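Local coordinates for quinonprotein alcohol dehydrogenase-like protein (PDB 4R5O) that is of unknown function but binds calcium and joins an immunoglobulin-like beta-sandwich to a seven-bladed beta-propeller, at residues A[102-113]-A[116-127]. Residues are numbered along the deposited sequence; the frame is centred on the assembly and turned at random.
Sequences KGFFYVADGTFN and DTEKKTAYQDCY
Thr111 OG1 donates to Asp125 OD1 over 2.6 Å, coming in from above the carboxylate plane. With chi1 at -180° the hydroxyl swings away from its own backbone N and faces the acid, the N-cap of helix 126-129; OD1 also takes a weak bond from Ala128 N. Asn113 OD1 accepts Asp125 N at 2.9 Å (N-H...O angle 160°), while ND2 bridges the carbonyls Tyr106 O and Ala108 O, so three bonds fix the rotation of this buried amide, and the one through OD1 ties the hairpin to the chain entering the helix. Phe112 O receives Cys126 N at 2.8 Å, and Phe112 CD2 packs on Tyr127 CD1 at 3.8 Å. In the middle, Tyr106 OH rests against Ala122 CB.

At the far end, Thr117 N bonds weakly to Lys102 O, Thr117 CG2 touches Phe104 CE2, and Lys102 NZ makes a long salt bridge, 3.8 Å, to Glu118 OE2. Asp116 OD1 accepts from Glu118 N, an Asx turn, and from Lys119 N, which extends it to an Asx motif. The C-terminal strand 422-424 pairs with 103-108, first strand of the propeller domain, completing a four-stranded antiparallel blade with 111-116 and 121-123, consistent with the ring closure common in beta-propellers.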
loop_
_atom_site.group_PDB
_atom_site.type_symbol
_atom_site.label_atom_id
_atom_site.label_comp_id
_atom_site.label_asym_id
_atom_site.label_seq_id
_atom_site.Cartn_x
_atom_site.Cartn_y
_atom_site.Cartn_z
ATOM N N LYS A 102 -0.998 6.303 -13.683
ATOM C CA LYS A 102 -1.722 7.572 -13.835
ATOM C C LYS A 102 -2.314 8.075 -12.502
ATOM O O LYS A 102 -3.433 8.591 -12.470
ATOM C CB LYS A 102 -2.851 7.390 -14.878
ATOM C CG LYS A 102 -2.332 7.025 -16.276
ATOM C CD LYS A 102 -1.366 8.073 -16.845
ATOM C CE LYS A 102 -0.734 7.632 -18.139
ATOM N NZ LYS A 102 0.217 8.649 -18.659
ATOM N N GLY A 103 -1.512 8.018 -11.442
ATOM C CA GLY A 103 -1.898 8.464 -10.103
ATOM C C GLY A 103 -1.145 7.745 -9.001
ATOM O O GLY A 103 0.049 7.460 -9.150
ATOM N N PHE A 104 -1.829 7.452 -7.876
ATOM C CA PHE A 104 -1.180 6.747 -6.746
ATOM C C PHE A 104 -2.158 5.874 -5.968
ATOM O O PHE A 104 -3.355 6.184 -5.928
ATOM C CB PHE A 104 -0.529 7.748 -5.759
ATOM C CG PHE A 104 -1.494 8.769 -5.195
ATOM C CD1 PHE A 104 -2.278 8.473 -4.085
ATOM C CD2 PHE A 104 -1.604 10.034 -5.762
ATOM C CE1 PHE A 104 -3.176 9.414 -3.574
ATOM C CE2 PHE A 104 -2.503 10.970 -5.255
ATOM C CZ PHE A 104 -3.269 10.662 -4.152
ATOM N N PHE A 105 -1.635 4.818 -5.307
ATOM C CA PHE A 105 -2.434 3.984 -4.399
ATOM C C PHE A 105 -2.454 4.651 -3.044
ATOM O O PHE A 105 -1.571 5.449 -2.747
ATOM C CB PHE A 105 -1.925 2.527 -4.293
ATOM C CG PHE A 105 -1.793 1.712 -5.574
ATOM C CD1 PHE A 105 -2.910 1.120 -6.162
ATOM C CD2 PHE A 105 -0.545 1.485 -6.146
ATOM C CE1 PHE A 105 -2.780 0.352 -7.319
ATOM C CE2 PHE A 105 -0.411 0.705 -7.296
ATOM C CZ PHE A 105 -1.524 0.147 -7.872
ATOM N N TYR A 106 -3.471 4.418 -2.255
ATOM C CA TYR A 106 -3.503 4.954 -0.904
ATOM C C TYR A 106 -4.176 3.901 -0.055
ATOM O O TYR A 106 -5.193 3.326 -0.453
ATOM C CB TYR A 106 -4.156 6.360 -0.784
ATOM C CG TYR A 106 -5.625 6.474 -1.151
ATOM C CD1 TYR A 106 -6.017 6.732 -2.460
ATOM C CD2 TYR A 106 -6.615 6.432 -0.169
ATOM C CE1 TYR A 106 -7.364 6.863 -2.799
ATOM C CE2 TYR A 106 -7.963 6.557 -0.496
ATOM C CZ TYR A 106 -8.331 6.781 -1.813
ATOM O OH TYR A 106 -9.648 6.896 -2.157
ATOM N N VAL A 107 -3.528 3.565 1.055
ATOM C CA VAL A 107 -3.987 2.555 1.994
ATOM C C VAL A 107 -4.899 3.266 2.996
ATOM O O VAL A 107 -4.446 4.116 3.750
ATOM C CB VAL A 107 -2.782 1.818 2.650
ATOM C CG1 VAL A 107 -3.250 0.748 3.643
ATOM C CG2 VAL A 107 -1.881 1.212 1.583
ATOM N N ALA A 108 -6.191 2.979 2.926
ATOM C CA ALA A 108 -7.259 3.526 3.765
ATOM C C ALA A 108 -8.375 2.510 3.858
ATOM O O ALA A 108 -8.612 1.785 2.896
ATOM C CB ALA A 108 -7.766 4.856 3.205
ATOM N N ASP A 109 -9.000 2.405 5.036
ATOM C CA ASP A 109 -10.053 1.460 5.434
ATOM C C ASP A 109 -9.584 0.024 5.143
ATOM O O ASP A 109 -10.340 -0.798 4.634
ATOM C CB ASP A 109 -11.432 1.752 4.775
ATOM C CG ASP A 109 -12.664 1.223 5.541
ATOM O OD1 ASP A 109 -12.562 0.994 6.781
ATOM O OD2 ASP A 109 -13.739 1.128 4.932
ATOM N N GLY A 110 -8.333 -0.242 5.501
ATOM C CA GLY A 110 -7.689 -1.543 5.437
ATOM C C GLY A 110 -7.584 -2.206 4.091
ATOM O O GLY A 110 -7.637 -3.429 4.018
ATOM N N THR A 111 -7.388 -1.424 3.027
ATOM C CA THR A 111 -7.251 -1.964 1.662
ATOM C C THR A 111 -6.510 -0.978 0.749
ATOM O O THR A 111 -6.268 0.165 1.132
ATOM C CB THR A 111 -8.651 -2.313 1.051
ATOM O OG1 THR A 111 -8.473 -2.840 -0.269
ATOM C CG2 THR A 111 -9.616 -1.130 1.011
ATOM N N PHE A 112 -6.193 -1.429 -0.477
ATOM C CA PHE A 112 -5.563 -0.583 -1.492
ATOM C C PHE A 112 -6.620 0.133 -2.312
ATOM O O PHE A 112 -7.453 -0.517 -2.937
ATOM C CB PHE A 112 -4.633 -1.365 -2.422
ATOM C CG PHE A 112 -3.397 -1.954 -1.786
ATOM C CD1 PHE A 112 -2.221 -1.225 -1.710
ATOM C CD2 PHE A 112 -3.383 -3.271 -1.346
ATOM C CE1 PHE A 112 -1.056 -1.799 -1.172
ATOM C CE2 PHE A 112 -2.227 -3.830 -0.791
ATOM C CZ PHE A 112 -1.072 -3.093 -0.705
ATOM N N ASN A 113 -6.573 1.474 -2.303
ATOM C CA ASN A 113 -7.452 2.381 -3.051
ATOM C C ASN A 113 -6.625 3.161 -4.081
ATOM O O ASN A 113 -5.460 3.468 -3.798
ATOM C CB ASN A 113 -8.162 3.327 -2.095
ATOM C CG ASN A 113 -8.746 2.662 -0.881
ATOM O OD1 ASN A 113 -9.843 2.118 -0.906
ATOM N ND2 ASN A 113 -8.019 2.699 0.223
ATOM N N ASP A 116 -6.632 8.545 -9.421
ATOM C CA ASP A 116 -6.140 8.949 -10.734
ATOM C C ASP A 116 -5.939 10.480 -10.753
ATOM O O ASP A 116 -6.914 11.230 -10.666
ATOM C CB ASP A 116 -7.136 8.480 -11.803
ATOM C CG ASP A 116 -6.623 8.486 -13.229
ATOM O OD1 ASP A 116 -6.010 9.493 -13.636
ATOM O OD2 ASP A 116 -6.915 7.513 -13.968
ATOM N N THR A 117 -4.673 10.946 -10.857
ATOM C CA THR A 117 -4.355 12.381 -10.884
ATOM C C THR A 117 -4.769 13.032 -12.234
ATOM O O THR A 117 -4.789 14.264 -12.321
ATOM C CB THR A 117 -2.865 12.640 -10.611
ATOM O OG1 THR A 117 -2.085 11.873 -11.523
ATOM C CG2 THR A 117 -2.461 12.321 -9.179
ATOM N N GLU A 118 -5.114 12.227 -13.258
ATOM C CA GLU A 118 -5.537 12.744 -14.560
ATOM C C GLU A 118 -7.054 12.907 -14.594
ATOM O O GLU A 118 -7.530 13.968 -15.017
ATOM C CB GLU A 118 -5.067 11.849 -15.719
ATOM C CG GLU A 118 -3.597 12.021 -16.060
ATOM C CD GLU A 118 -3.106 11.272 -17.291
ATOM O OE1 GLU A 118 -3.803 10.341 -17.763
ATOM O OE2 GLU A 118 -1.994 11.600 -17.764
ATOM N N LYS A 119 -7.798 11.877 -14.148
ATOM C CA LYS A 119 -9.260 11.864 -14.098
ATOM C C LYS A 119 -9.795 12.520 -12.812
ATOM O O LYS A 119 -10.997 12.741 -12.717
ATOM C CB LYS A 119 -9.798 10.421 -14.187
ATOM C CG LYS A 119 -9.387 9.638 -15.434
ATOM C CD LYS A 119 -9.888 8.203 -15.406
ATOM C CE LYS A 119 -9.490 7.431 -16.643
ATOM N NZ LYS A 119 -10.010 6.029 -16.647
ATOM N N LYS A 120 -8.926 12.800 -11.811
ATOM C CA LYS A 120 -9.290 13.328 -10.471
ATOM C C LYS A 120 -10.393 12.434 -9.858
ATOM O O LYS A 120 -11.390 12.932 -9.315
ATOM C CB LYS A 120 -9.721 14.812 -10.498
ATOM C CG LYS A 120 -8.585 15.822 -10.716
ATOM C CD LYS A 120 -9.080 17.260 -10.447
ATOM C CE LYS A 120 -8.012 18.330 -10.332
ATOM N NZ LYS A 120 -7.291 18.597 -11.594
ATOM N N THR A 121 -10.218 11.101 -10.009
ATOM C CA THR A 121 -11.177 10.091 -9.575
ATOM C C THR A 121 -10.503 9.081 -8.666
ATOM O O THR A 121 -9.396 8.617 -8.962
ATOM C CB THR A 121 -11.806 9.393 -10.811
ATOM O OG1 THR A 121 -12.481 10.379 -11.597
ATOM C CG2 THR A 121 -12.790 8.296 -10.439
ATOM N N ALA A 122 -11.215 8.730 -7.574
ATOM C CA ALA A 122 -10.824 7.744 -6.588
ATOM C C ALA A 122 -11.549 6.440 -6.806
ATOM O O ALA A 122 -12.749 6.449 -7.058
ATOM C CB ALA A 122 -11.113 8.264 -5.200
ATOM N N TYR A 123 -10.835 5.324 -6.718
ATOM C CA TYR A 123 -11.394 3.977 -6.836
ATOM C C TYR A 123 -11.147 3.276 -5.518
ATOM O O TYR A 123 -9.994 3.080 -5.135
ATOM C CB TYR A 123 -10.802 3.215 -8.036
ATOM C CG TYR A 123 -10.938 3.939 -9.355
ATOM C CD1 TYR A 123 -12.096 3.831 -10.116
ATOM C CD2 TYR A 123 -9.899 4.721 -9.851
ATOM C CE1 TYR A 123 -12.228 4.504 -11.326
ATOM C CE2 TYR A 123 -10.027 5.410 -11.054
ATOM C CZ TYR A 123 -11.191 5.294 -11.791
ATOM O OH TYR A 123 -11.325 5.969 -12.979
ATOM N N GLN A 124 -12.210 3.011 -4.768
ATOM C CA GLN A 124 -12.080 2.408 -3.453
ATOM C C GLN A 124 -12.007 0.898 -3.535
ATOM O O GLN A 124 -12.766 0.282 -4.277
ATOM C CB GLN A 124 -13.246 2.815 -2.542
ATOM C CG GLN A 124 -13.231 4.293 -2.143
ATOM C CD GLN A 124 -14.322 4.633 -1.160
ATOM O OE1 GLN A 124 -15.240 3.845 -0.884
ATOM N NE2 GLN A 124 -14.248 5.825 -0.598
ATOM N N ASP A 125 -11.081 0.311 -2.756
ATOM C CA ASP A 125 -10.866 -1.121 -2.560
ATOM C C ASP A 125 -10.618 -1.827 -3.908
ATOM O O ASP A 125 -11.314 -2.756 -4.287
ATOM C CB ASP A 125 -12.076 -1.737 -1.819
ATOM C CG ASP A 125 -11.887 -3.139 -1.285
ATOM O OD1 ASP A 125 -10.728 -3.610 -1.245
ATOM O OD2 ASP A 125 -12.894 -3.748 -0.848
ATOM N N CYS A 126 -9.567 -1.407 -4.583
ATOM C CA CYS A 126 -9.100 -1.984 -5.827
ATOM C C CYS A 126 -8.497 -3.366 -5.563
ATOM O O CYS A 126 -8.335 -4.174 -6.481
ATOM C CB CYS A 126 -8.084 -1.048 -6.475
ATOM S SG CYS A 126 -8.784 0.527 -7.041
ATOM N N TYR A 127 -8.126 -3.632 -4.307
ATOM C CA TYR A 127 -7.513 -4.907 -3.960
ATOM C C TYR A 127 -8.556 -6.022 -4.088
ATOM O O TYR A 127 -8.264 -7.042 -4.696
ATOM C CB TYR A 127 -6.898 -4.863 -2.561
ATOM C CG TYR A 127 -6.246 -6.172 -2.190
ATOM C CD1 TYR A 127 -4.968 -6.497 -2.653
ATOM C CD2 TYR A 127 -6.926 -7.117 -1.425
ATOM C CE1 TYR A 127 -4.385 -7.731 -2.348
ATOM C CE2 TYR A 127 -6.358 -8.347 -1.124
ATOM C CZ TYR A 127 -5.085 -8.643 -1.567
ATOM O OH TYR A 127 -4.575 -9.859 -1.225
#